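Local coordinates for protein mannitol dehydrogenase (Pseudomonas fluorescens, PDB 1LJ8) that binds NAD and probably catalyses the reversible, NAD-dependent oxidation of mannitol at its second carbon to fructose, at residues 118-123 and 170-175; 174-177 and 183-186; 412-417 and 424-429; 435-440 and 446-451. All blocks are in the same frame, centred on the assembly; numbering follows the deposited sequence.

Contact 1. Residues 118-123 and 170-175; sequences KLASPE and CAALTQ
Gln-175 carries its CG away from the backbone N (chi1 -172°) and stays extended through chi2 (165°), which lays the side chain lengthwise beside the methyl of Ala-120. CB and CG of Gln-175 are each 3.9 Å from Ala-120 CB, and NE2 of Gln-175 comes to 3.6 Å of that same methyl carbon, so the amide end touches carbon here and finds its polar partners beyond it. NE2 bonds to Asp-117 and OE1 to Gln-113, both on helix 112-119. The same NE2 also gives a proton to a water at 3.0 Å, which reaches back weakly to Ala-120 O. The contact joins the C-terminal end of helix 112-119, and the turn that leaves it, to helix 165-178 of the Rossmann domain; the second helix lies on the connection between the neighbouring parallel strands 126-129 and 185-188. Small residues let the backbones approach closely, with Ala-120 CA and Ala-172 CA 4.8 Å apart. Ala-172 CB presses on Leu-119 CB at 3.4 Å, tighter than a usual carbon contact, and Ala-120 CB rests 3.6 Å from Ala-172 O. Beside this apolar seam, Lys-118 O closes the helix end by accepting two bonds from Ser-121, one from N and one from OG at 2.9 Å.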
loop_
_atom_site.group_PDB
_atom_site.type_symbol
_atom_site.label_atom_id
_atom_site.label_comp_id
_atom_site.label_asym_id
_atom_site.label_seq_id
_atom_site.Cartn_x
_atom_site.Cartn_y
_atom_site.Cartn_z
ATOM N N LYS A 118 -18.817 -13.381 -10.041
ATOM C CA LYS A 118 -17.563 -14.000 -9.556
ATOM C C LYS A 118 -17.466 -13.822 -8.035
ATOM O O LYS A 118 -17.193 -14.779 -7.308
ATOM C CB LYS A 118 -16.356 -13.315 -10.228
ATOM C CG LYS A 118 -14.973 -13.813 -9.693
ATOM C CD LYS A 118 -14.763 -15.324 -9.907
ATOM C CE LYS A 118 -14.581 -15.674 -11.390
ATOM N NZ LYS A 118 -14.341 -17.156 -11.554
ATOM N N LEU A 119 -17.673 -12.599 -7.564
ATOM C CA LEU A 119 -17.607 -12.325 -6.115
ATOM C C LEU A 119 -18.699 -13.078 -5.331
ATOM O O LEU A 119 -18.572 -13.317 -4.131
ATOM C CB LEU A 119 -17.739 -10.823 -5.855
ATOM C CG LEU A 119 -16.596 -9.985 -6.458
ATOM C CD1 LEU A 119 -16.991 -8.483 -6.385
ATOM C CD2 LEU A 119 -15.277 -10.265 -5.716
ATOM N N ALA A 120 -19.789 -13.419 -6.005
ATOM C CA ALA A 120 -20.882 -14.135 -5.361
ATOM C C ALA A 120 -20.824 -15.655 -5.555
ATOM O O ALA A 120 -21.711 -16.370 -5.070
ATOM C CB ALA A 120 -22.262 -13.560 -5.870
ATOM N N SER A 121 -19.786 -16.160 -6.232
ATOM C CA SER A 121 -19.683 -17.602 -6.468
ATOM C C SER A 121 -19.273 -18.291 -5.153
ATOM O O SER A 121 -18.412 -17.800 -4.395
ATOM C CB SER A 121 -18.735 -17.932 -7.634
ATOM O OG SER A 121 -17.377 -17.642 -7.370
ATOM N N PRO A 122 -19.899 -19.435 -4.854
ATOM C CA PRO A 122 -19.569 -20.115 -3.593
ATOM C C PRO A 122 -18.110 -20.479 -3.352
ATOM O O PRO A 122 -17.680 -20.490 -2.182
ATOM C CB PRO A 122 -20.521 -21.334 -3.570
ATOM C CG PRO A 122 -20.859 -21.580 -5.043
ATOM C CD PRO A 122 -20.902 -20.180 -5.655
ATOM N N GLU A 123 -17.360 -20.698 -4.441
ATOM C CA GLU A 123 -15.950 -21.082 -4.346
ATOM C C GLU A 123 -15.119 -19.918 -3.825
ATOM O O GLU A 123 -14.058 -20.151 -3.215
ATOM C CB GLU A 123 -15.364 -21.491 -5.707
ATOM C CG GLU A 123 -16.023 -22.704 -6.349
ATOM C CD GLU A 123 -17.455 -22.431 -6.770
ATOM O OE1 GLU A 123 -17.777 -21.264 -7.112
ATOM O OE2 GLU A 123 -18.252 -23.403 -6.779
ATOM N N CYS A 170 -21.073 -5.063 -1.763
ATOM C CA CYS A 170 -22.480 -5.143 -1.309
ATOM C C CYS A 170 -23.332 -5.876 -2.294
ATOM O O CYS A 170 -24.181 -6.673 -1.901
ATOM C CB CYS A 170 -23.075 -3.753 -1.085
ATOM S SG CYS A 170 -22.511 -3.030 0.474
ATOM N N ALA A 171 -23.135 -5.614 -3.590
ATOM C CA ALA A 171 -23.974 -6.328 -4.552
ATOM C C ALA A 171 -23.680 -7.834 -4.511
ATOM O O ALA A 171 -24.591 -8.665 -4.674
ATOM C CB ALA A 171 -23.769 -5.765 -5.997
ATOM N N ALA A 172 -22.414 -8.224 -4.317
ATOM C CA ALA A 172 -22.083 -9.634 -4.266
ATOM C C ALA A 172 -22.684 -10.292 -3.022
ATOM O O ALA A 172 -23.172 -11.423 -3.103
ATOM C CB ALA A 172 -20.539 -9.858 -4.246
ATOM N N LEU A 173 -22.616 -9.598 -1.886
ATOM C CA LEU A 173 -23.135 -10.203 -0.653
ATOM C C LEU A 173 -24.644 -10.372 -0.749
ATOM O O LEU A 173 -25.170 -11.378 -0.307
ATOM C CB LEU A 173 -22.748 -9.361 0.560
ATOM C CG LEU A 173 -21.221 -9.455 0.881
ATOM C CD1 LEU A 173 -20.862 -8.410 1.935
ATOM C CD2 LEU A 173 -20.855 -10.845 1.422
ATOM N N THR A 174 -25.321 -9.398 -1.339
ATOM C CA THR A 174 -26.776 -9.501 -1.508
ATOM C C THR A 174 -27.134 -10.728 -2.358
ATOM O O THR A 174 -28.036 -11.517 -2.004
ATOM C CB THR A 174 -27.309 -8.225 -2.154
ATOM O OG1 THR A 174 -27.079 -7.131 -1.254
ATOM C CG2 THR A 174 -28.817 -8.353 -2.461
ATOM N N GLN A 175 -26.415 -10.906 -3.466
ATOM C CA GLN A 175 -26.630 -12.054 -4.361
ATOM C C GLN A 175 -26.329 -13.379 -3.642
ATOM O O GLN A 175 -27.092 -14.363 -3.792
ATOM C CB GLN A 175 -25.749 -11.903 -5.613
ATOM C CG GLN A 175 -26.022 -12.937 -6.724
ATOM C CD GLN A 175 -25.399 -12.526 -8.044
ATOM O OE1 GLN A 175 -25.695 -11.446 -8.565
ATOM N NE2 GLN A 175 -24.546 -13.385 -8.608
HETATM O O HOH W 1 -24.229 -16.092 -7.274
#

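Contact 2. Residues 174-177 and 183-186; sequences TQRR and AFTV
Arg-176 leaves helix 165-178 with its CB aimed at segment 183-186, and its next carbon, CG, packs against Ala-120 CA. CD is the first atom to reach the ring of Phe-184, 3.7 Å from CD2 and slightly farther from CE2. A bend at chi3 (83°) then turns the chain, so that NE sits 4.1 Å from Ala-183 CA while it bonds to the carbonyl of Pro-182. CZ remains beside the ring, 3.8 Å from Phe-184 CD2, and NH1 comes closer still, 3.6 Å from the same CD2. The two flat groups stand steeply to each other, planes 71° apart: the CD2 corner of Phe-184 lies over one face of the guanidinium, whereas NH1 sits near the plane of the ring, at its edge rather than over its pi face. All this happens where the chain returns from helix 165-178 to strand 185-188, an outermost strand of the Rossmann sheet, beside strand 126-129. NH1 goes on to bond Leu-119 O, with a weaker bond to Ser-121 O, and NH2 is weakly bonded to Ile-124 O. With a leucine here, the carbonyls of Pro-182 and Leu-119 would probably lose the N-H donors that Arg-176 gives them, and the turn after helix 112-119 would lose a polar tie to helix 165-178. The ring of Phe-184 also packs against Ala-172 and Leu-173 of that helix and Val-127 of the adjacent strand.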
loop_
_atom_site.group_PDB
_atom_site.type_symbol
_atom_site.label_atom_id
_atom_site.label_comp_id
_atom_site.label_asym_id
_atom_site.label_seq_id
_atom_site.Cartn_x
_atom_site.Cartn_y
_atom_site.Cartn_z
ATOM N N THR A 174 -25.321 -9.398 -1.339
ATOM C CA THR A 174 -26.776 -9.501 -1.508
ATOM C C THR A 174 -27.134 -10.728 -2.358
ATOM O O THR A 174 -28.036 -11.517 -2.004
ATOM C CB THR A 174 -27.309 -8.225 -2.154
ATOM O OG1 THR A 174 -27.079 -7.131 -1.254
ATOM C CG2 THR A 174 -28.817 -8.353 -2.461
ATOM N N GLN A 175 -26.415 -10.906 -3.466
ATOM C CA GLN A 175 -26.630 -12.054 -4.361
ATOM C C GLN A 175 -26.329 -13.379 -3.642
ATOM O O GLN A 175 -27.092 -14.363 -3.792
ATOM C CB GLN A 175 -25.749 -11.903 -5.613
ATOM C CG GLN A 175 -26.022 -12.937 -6.724
ATOM C CD GLN A 175 -25.399 -12.526 -8.044
ATOM O OE1 GLN A 175 -25.695 -11.446 -8.565
ATOM N NE2 GLN A 175 -24.546 -13.385 -8.608
ATOM N N ARG A 176 -25.228 -13.439 -2.879
ATOM C CA ARG A 176 -24.922 -14.660 -2.135
ATOM C C ARG A 176 -26.065 -14.999 -1.166
ATOM O O ARG A 176 -26.511 -16.161 -1.100
ATOM C CB ARG A 176 -23.592 -14.557 -1.333
ATOM C CG ARG A 176 -22.354 -14.455 -2.247
ATOM C CD ARG A 176 -21.081 -14.115 -1.437
ATOM N NE ARG A 176 -20.464 -15.296 -0.817
ATOM C CZ ARG A 176 -19.468 -16.002 -1.343
ATOM N NH1 ARG A 176 -18.928 -15.661 -2.511
ATOM N NH2 ARG A 176 -19.040 -17.091 -0.732
ATOM N N ARG A 177 -26.532 -13.994 -0.435
ATOM C CA ARG A 177 -27.631 -14.203 0.523
ATOM C C ARG A 177 -28.885 -14.775 -0.140
ATOM O O ARG A 177 -29.526 -15.686 0.396
ATOM C CB ARG A 177 -28.018 -12.903 1.189
ATOM C CG ARG A 177 -26.957 -12.306 2.024
ATOM C CD ARG A 177 -27.537 -11.089 2.700
ATOM N NE ARG A 177 -28.643 -11.443 3.599
ATOM C CZ ARG A 177 -29.467 -10.553 4.138
ATOM N NH1 ARG A 177 -29.333 -9.254 3.850
ATOM N NH2 ARG A 177 -30.382 -10.948 5.027
ATOM N N ALA A 183 -21.332 -15.757 3.500
ATOM C CA ALA A 183 -20.492 -14.590 3.257
ATOM C C ALA A 183 -19.033 -14.997 3.052
ATOM O O ALA A 183 -18.614 -16.101 3.417
ATOM C CB ALA A 183 -20.563 -13.652 4.473
ATOM N N PHE A 184 -18.269 -14.098 2.444
ATOM C CA PHE A 184 -16.815 -14.288 2.325
ATOM C C PHE A 184 -16.172 -13.366 3.399
ATOM O O PHE A 184 -16.849 -12.548 3.997
ATOM C CB PHE A 184 -16.309 -13.869 0.936
ATOM C CG PHE A 184 -16.956 -12.616 0.388
ATOM C CD1 PHE A 184 -16.722 -11.360 0.964
ATOM C CD2 PHE A 184 -17.752 -12.703 -0.764
ATOM C CE1 PHE A 184 -17.253 -10.200 0.407
ATOM C CE2 PHE A 184 -18.297 -11.551 -1.331
ATOM C CZ PHE A 184 -18.041 -10.306 -0.747
ATOM N N THR A 185 -14.886 -13.554 3.683
ATOM C CA THR A 185 -14.143 -12.682 4.584
ATOM C C THR A 185 -13.608 -11.564 3.674
ATOM O O THR A 185 -13.303 -11.809 2.490
ATOM C CB THR A 185 -12.901 -13.430 5.164
ATOM O OG1 THR A 185 -13.336 -14.529 5.972
ATOM C CG2 THR A 185 -12.026 -12.495 5.998
ATOM N N VAL A 186 -13.529 -10.349 4.185
ATOM C CA VAL A 186 -12.924 -9.239 3.431
ATOM C C VAL A 186 -11.579 -9.002 4.132
ATOM O O VAL A 186 -11.515 -8.650 5.323
ATOM C CB VAL A 186 -13.748 -7.962 3.443
ATOM C CG1 VAL A 186 -13.058 -6.913 2.509
ATOM C CG2 VAL A 186 -15.128 -8.242 2.844
#

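Contact 3. Residues 412-417 and 424-429; sequences LYLKGV and YTIPDP
Tyr-424 folds its ring against the end of helix 401-413, and the tight half of the contact gathers around it. Its hydroxyl gives a 2.6 Å hydrogen bond to Tyr-413 O, in the carbonyl plane and on a lone pair, while Gly-416 N grips the same oxygen from within the turn. A chi1 of 50° places the ring between its own backbone N and carbonyl carbon and brings one face under Gly-416, whose CA lies 3.8 Å from the ring centroid as a CH-pi contact. Gly-416 O accepts a backbone bond from Tyr-424 N at 3.0 Å. The rings of Tyr-413 and Tyr-424 are near parallel (24°) but slid apart, meeting mainly at CE1 to CE1, 3.6 Å. With a phenylalanine in place of Tyr-424, Tyr-413 O would probably lose one of its two donors and the ring would be less firmly fixed against the helix end. On the buried flank, Ile-426 CG2 packs on Leu-414 CD2 at 3.8 Å. The looser side is where exposed Val-417 turns its side chain away and meets the Tyr-424 ring with its backbone, Val-417 N nearest, 3.5 Å from Tyr-424 CE2. Pro-427 adds a small contact at the margin, its CD 3.4 Å from Tyr-413 OH. The whole is a helix C-terminus closed by a type I turn, Tyr-413 to Gly-416, with a positive-phi glycine, against which the loop leading to helix 431-437 of the C-terminal domain doubles back.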
loop_
_atom_site.group_PDB
_atom_site.type_symbol
_atom_site.label_atom_id
_atom_site.label_comp_id
_atom_site.label_asym_id
_atom_site.label_seq_id
_atom_site.Cartn_x
_atom_site.Cartn_y
_atom_site.Cartn_z
ATOM N N LEU A 412 6.763 22.062 -0.838
ATOM C CA LEU A 412 7.695 22.607 -1.840
ATOM C C LEU A 412 7.765 21.656 -3.030
ATOM O O LEU A 412 7.783 22.091 -4.173
ATOM C CB LEU A 412 9.088 22.813 -1.240
ATOM C CG LEU A 412 10.115 23.505 -2.185
ATOM C CD1 LEU A 412 9.594 24.859 -2.665
ATOM C CD2 LEU A 412 11.415 23.710 -1.487
ATOM N N TYR A 413 7.749 20.365 -2.741
ATOM C CA TYR A 413 7.785 19.320 -3.778
ATOM C C TYR A 413 6.597 19.480 -4.748
ATOM O O TYR A 413 6.735 19.235 -5.961
ATOM C CB TYR A 413 7.740 17.967 -3.074
ATOM C CG TYR A 413 7.167 16.855 -3.914
ATOM C CD1 TYR A 413 8.003 16.049 -4.697
ATOM C CD2 TYR A 413 5.795 16.571 -3.891
ATOM C CE1 TYR A 413 7.488 14.992 -5.424
ATOM C CE2 TYR A 413 5.258 15.479 -4.632
ATOM C CZ TYR A 413 6.116 14.710 -5.384
ATOM O OH TYR A 413 5.629 13.630 -6.116
ATOM N N LEU A 414 5.433 19.882 -4.233
ATOM C CA LEU A 414 4.243 20.056 -5.088
ATOM C C LEU A 414 4.412 21.126 -6.182
ATOM O O LEU A 414 3.611 21.194 -7.127
ATOM C CB LEU A 414 3.017 20.407 -4.250
ATOM C CG LEU A 414 2.503 19.215 -3.424
ATOM C CD1 LEU A 414 1.505 19.686 -2.349
ATOM C CD2 LEU A 414 1.851 18.174 -4.364
ATOM N N LYS A 415 5.427 21.978 -6.062
ATOM C CA LYS A 415 5.611 22.987 -7.106
ATOM C C LYS A 415 6.171 22.350 -8.384
ATOM O O LYS A 415 6.194 22.994 -9.444
ATOM C CB LYS A 415 6.495 24.142 -6.600
ATOM C CG LYS A 415 5.793 24.959 -5.499
ATOM C CD LYS A 415 6.638 26.148 -4.990
ATOM C CE LYS A 415 6.255 27.458 -5.660
ATOM N NZ LYS A 415 4.939 27.967 -5.148
ATOM N N GLY A 416 6.634 21.098 -8.292
ATOM C CA GLY A 416 7.065 20.394 -9.512
ATOM C C GLY A 416 8.442 20.605 -10.136
ATOM O O GLY A 416 8.607 20.299 -11.335
ATOM N N VAL A 417 9.421 21.088 -9.374
ATOM C CA VAL A 417 10.774 21.287 -9.906
ATOM C C VAL A 417 11.758 21.013 -8.780
ATOM O O VAL A 417 11.572 21.505 -7.658
ATOM C CB VAL A 417 11.044 22.741 -10.422
ATOM C CG1 VAL A 417 12.397 22.766 -11.170
ATOM C CG2 VAL A 417 9.961 23.177 -11.362
ATOM N N TYR A 424 8.857 17.700 -12.832
ATOM C CA TYR A 424 8.084 16.473 -12.768
ATOM C C TYR A 424 6.610 16.733 -12.573
ATOM O O TYR A 424 6.177 17.825 -12.127
ATOM C CB TYR A 424 8.625 15.594 -11.643
ATOM C CG TYR A 424 8.780 16.351 -10.346
ATOM C CD1 TYR A 424 7.716 16.446 -9.449
ATOM C CD2 TYR A 424 9.974 16.999 -10.036
ATOM C CE1 TYR A 424 7.841 17.173 -8.263
ATOM C CE2 TYR A 424 10.114 17.743 -8.851
ATOM C CZ TYR A 424 9.026 17.817 -7.972
ATOM O OH TYR A 424 9.154 18.555 -6.797
ATOM N N THR A 425 5.831 15.722 -12.942
ATOM C CA THR A 425 4.408 15.757 -12.779
ATOM C C THR A 425 4.242 15.182 -11.355
ATOM O O THR A 425 5.158 14.531 -10.850
ATOM C CB THR A 425 3.722 14.825 -13.774
ATOM O OG1 THR A 425 4.309 13.523 -13.665
ATOM C CG2 THR A 425 3.931 15.342 -15.220
ATOM N N ILE A 426 3.099 15.438 -10.751
ATOM C CA ILE A 426 2.804 14.945 -9.379
ATOM C C ILE A 426 1.921 13.698 -9.445
ATOM O O ILE A 426 0.763 13.768 -9.827
ATOM C CB ILE A 426 2.023 15.974 -8.553
ATOM C CG1 ILE A 426 2.690 17.365 -8.617
ATOM C CG2 ILE A 426 1.916 15.477 -7.089
ATOM C CD1 ILE A 426 4.076 17.396 -8.072
ATOM N N PRO A 427 2.437 12.547 -9.011
ATOM C CA PRO A 427 1.597 11.346 -9.077
ATOM C C PRO A 427 0.663 11.251 -7.851
ATOM O O PRO A 427 0.926 10.523 -6.912
ATOM C CB PRO A 427 2.632 10.231 -9.156
ATOM C CG PRO A 427 3.766 10.747 -8.325
ATOM C CD PRO A 427 3.830 12.226 -8.665
ATOM N N ASP A 428 -0.435 11.984 -7.888
ATOM C CA ASP A 428 -1.376 12.025 -6.776
ATOM C C ASP A 428 -2.758 12.117 -7.381
ATOM O O ASP A 428 -2.961 12.864 -8.340
ATOM C CB ASP A 428 -1.085 13.275 -5.935
ATOM C CG ASP A 428 -1.824 13.300 -4.600
ATOM O OD1 ASP A 428 -1.091 13.329 -3.568
ATOM O OD2 ASP A 428 -3.105 13.311 -4.569
ATOM N N PRO A 429 -3.720 11.360 -6.844
ATOM C CA PRO A 429 -5.078 11.417 -7.401
ATOM C C PRO A 429 -5.695 12.805 -7.253
ATOM O O PRO A 429 -6.631 13.151 -7.957
ATOM C CB PRO A 429 -5.813 10.321 -6.629
ATOM C CG PRO A 429 -5.074 10.255 -5.291
ATOM C CD PRO A 429 -3.623 10.385 -5.740
#

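Contact 4. Residues 435-440 and 446-451; sequences QGLVSD and QRLLAV
Leu-437 meets Leu-448, and Ser-439 meets Arg-447, where helix 431-437 gives way through a brief loop to helix 444-448, a helix-loop-helix step of the C-terminal domain. The apolar half centres on Leu-437, whose side chain crosses that of Leu-448 at about a right angle. Leu-437 CD1 is modelled 3.2 Å from Leu-448 CD1, shorter than a usual carbon contact and so doubtful in detail, and 3.9 Å from Val-451 CG2, a methyl of the residue at the N-cap position before the next helix. CD2 of Leu-437 lies 3.8 Å from Arg-447 O and also near Val-451 CG2. Behind this packing Leu-448 also touches Trp-410 and Ala-411 of helix 401-413. The polar half lies nearer the surface. Arg-447 runs extended from CG to NE and brings NH1 to Ser-439 OG at 3.2 Å; the oxygen is near the guanidinium plane, at its edge, but an angle of only 127° at the hydrogen makes the bond weak. Ser-439 is held more surely from its own side: chi1 of 66° swings OG back toward the helix end, where it donates to Gly-436 O at 3.1 Å, an oxygen that also accepts from Ser-439 N. Asp-440 contributes its CB beside NH1, but its carboxylate oxygen OD2 stays 5.3 Å from Arg-447 NH2, too far to pair. One water ties three groups together: it donates to Leu-437 O, accepts weakly from Arg-447 NH1, and accepts from Asp-440 N at 2.9 Å.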
loop_
_atom_site.group_PDB
_atom_site.type_symbol
_atom_site.label_atom_id
_atom_site.label_comp_id
_atom_site.label_asym_id
_atom_site.label_seq_id
_atom_site.Cartn_x
_atom_site.Cartn_y
_atom_site.Cartn_z
ATOM N N GLN A 435 -1.556 21.000 -6.035
ATOM C CA GLN A 435 -0.681 22.014 -6.603
ATOM C C GLN A 435 -1.315 23.391 -6.437
ATOM O O GLN A 435 -0.613 24.401 -6.253
ATOM C CB GLN A 435 -0.415 21.711 -8.083
ATOM C CG GLN A 435 0.511 20.494 -8.269
ATOM C CD GLN A 435 1.218 20.520 -9.615
ATOM O OE1 GLN A 435 0.567 20.444 -10.660
ATOM N NE2 GLN A 435 2.555 20.649 -9.597
ATOM N N GLY A 436 -2.645 23.430 -6.494
ATOM C CA GLY A 436 -3.353 24.689 -6.322
ATOM C C GLY A 436 -3.072 25.327 -4.965
ATOM O O GLY A 436 -2.899 26.538 -4.871
ATOM N N LEU A 437 -2.996 24.503 -3.915
ATOM C CA LEU A 437 -2.759 24.973 -2.549
ATOM C C LEU A 437 -1.396 25.656 -2.376
ATOM O O LEU A 437 -1.197 26.397 -1.403
ATOM C CB LEU A 437 -2.813 23.786 -1.570
ATOM C CG LEU A 437 -4.045 22.874 -1.610
ATOM C CD1 LEU A 437 -3.779 21.557 -0.871
ATOM C CD2 LEU A 437 -5.224 23.634 -0.989
ATOM N N VAL A 438 -0.448 25.384 -3.270
ATOM C CA VAL A 438 0.871 25.999 -3.124
ATOM C C VAL A 438 1.236 27.018 -4.209
ATOM O O VAL A 438 2.401 27.316 -4.422
ATOM C CB VAL A 438 1.982 24.912 -3.029
ATOM C CG1 VAL A 438 1.654 23.952 -1.913
ATOM C CG2 VAL A 438 2.119 24.150 -4.352
ATOM N N SER A 439 0.225 27.579 -4.858
ATOM C CA SER A 439 0.458 28.564 -5.909
ATOM C C SER A 439 0.958 29.926 -5.363
ATOM O O SER A 439 1.603 30.701 -6.080
ATOM C CB SER A 439 -0.827 28.737 -6.718
ATOM O OG SER A 439 -1.842 29.304 -5.923
ATOM N N ASP A 440 0.701 30.197 -4.092
ATOM C CA ASP A 440 1.127 31.456 -3.467
ATOM C C ASP A 440 1.901 31.119 -2.187
ATOM O O ASP A 440 1.286 30.658 -1.214
ATOM C CB ASP A 440 -0.117 32.264 -3.113
ATOM C CG ASP A 440 0.196 33.698 -2.703
ATOM O OD1 ASP A 440 1.065 33.935 -1.824
ATOM O OD2 ASP A 440 -0.466 34.590 -3.261
ATOM N N GLN A 446 -1.864 28.768 5.261
ATOM C CA GLN A 446 -3.295 28.935 5.453
ATOM C C GLN A 446 -4.144 27.996 4.588
ATOM O O GLN A 446 -5.225 27.553 5.010
ATOM C CB GLN A 446 -3.698 30.386 5.147
ATOM C CG GLN A 446 -5.173 30.680 5.308
ATOM C CD GLN A 446 -5.636 30.695 6.761
ATOM O OE1 GLN A 446 -6.767 31.110 7.053
ATOM N NE2 GLN A 446 -4.766 30.243 7.687
ATOM N N ARG A 447 -3.662 27.689 3.394
ATOM C CA ARG A 447 -4.430 26.837 2.488
ATOM C C ARG A 447 -4.127 25.351 2.606
ATOM O O ARG A 447 -5.039 24.538 2.722
ATOM C CB ARG A 447 -4.190 27.241 1.032
ATOM C CG ARG A 447 -4.689 28.648 0.637
ATOM C CD ARG A 447 -4.157 28.974 -0.757
ATOM N NE ARG A 447 -4.749 30.161 -1.360
ATOM C CZ ARG A 447 -4.369 30.662 -2.538
ATOM N NH1 ARG A 447 -3.385 30.077 -3.243
ATOM N NH2 ARG A 447 -4.986 31.740 -3.024
ATOM N N LEU A 448 -2.840 25.001 2.529
ATOM C CA LEU A 448 -2.462 23.598 2.566
ATOM C C LEU A 448 -2.778 22.923 3.895
ATOM O O LEU A 448 -3.332 21.837 3.906
ATOM C CB LEU A 448 -0.980 23.435 2.238
ATOM C CG LEU A 448 -0.523 21.964 2.204
ATOM C CD1 LEU A 448 -1.209 21.247 1.048
ATOM C CD2 LEU A 448 0.961 21.885 2.008
ATOM N N LEU A 449 -2.485 23.586 5.006
ATOM C CA LEU A 449 -2.728 22.962 6.297
ATOM C C LEU A 449 -4.193 22.896 6.712
ATOM O O LEU A 449 -4.520 22.200 7.676
ATOM C CB LEU A 449 -1.893 23.661 7.392
ATOM C CG LEU A 449 -0.374 23.690 7.184
ATOM C CD1 LEU A 449 0.316 24.363 8.412
ATOM C CD2 LEU A 449 0.158 22.252 6.982
ATOM N N ALA A 450 -5.058 23.621 5.994
ATOM C CA ALA A 450 -6.497 23.645 6.253
ATOM C C ALA A 450 -7.316 22.518 5.560
ATOM O O ALA A 450 -8.548 22.482 5.672
ATOM C CB ALA A 450 -7.066 25.031 5.846
ATOM N N VAL A 451 -6.661 21.602 4.853
ATOM C CA VAL A 451 -7.401 20.501 4.206
ATOM C C VAL A 451 -7.605 19.410 5.263
ATOM O O VAL A 451 -6.720 18.590 5.528
ATOM C CB VAL A 451 -6.678 19.950 2.988
ATOM C CG1 VAL A 451 -7.580 18.900 2.311
ATOM C CG2 VAL A 451 -6.321 21.124 2.002
HETATM O O HOH W 2 -0.853 29.078 -1.974
#

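Contacts 1 and 2 share helix 165-178 in the Rossmann domain and touch through Arg-176, while contacts 3 and 4 neighbour each other in the C-terminal domain; the two pairs of centres lie about 40 Å or more apart. The first pair is buried: contact 1 relies on small apolar residues, contact 2 on a guanidinium turning a face to a phenylalanine ring edge. The second pair is partly buried and mixes carbon packing with hydrogen bonds, a tyrosine hydroxyl to a carbonyl in contact 3, a water and a weak arginine bond in contact 4. Gln-435 NE2 and Leu-414 O join these two, 2.7 Å apart, with Lys-415 NZ also reaching Val-438 O.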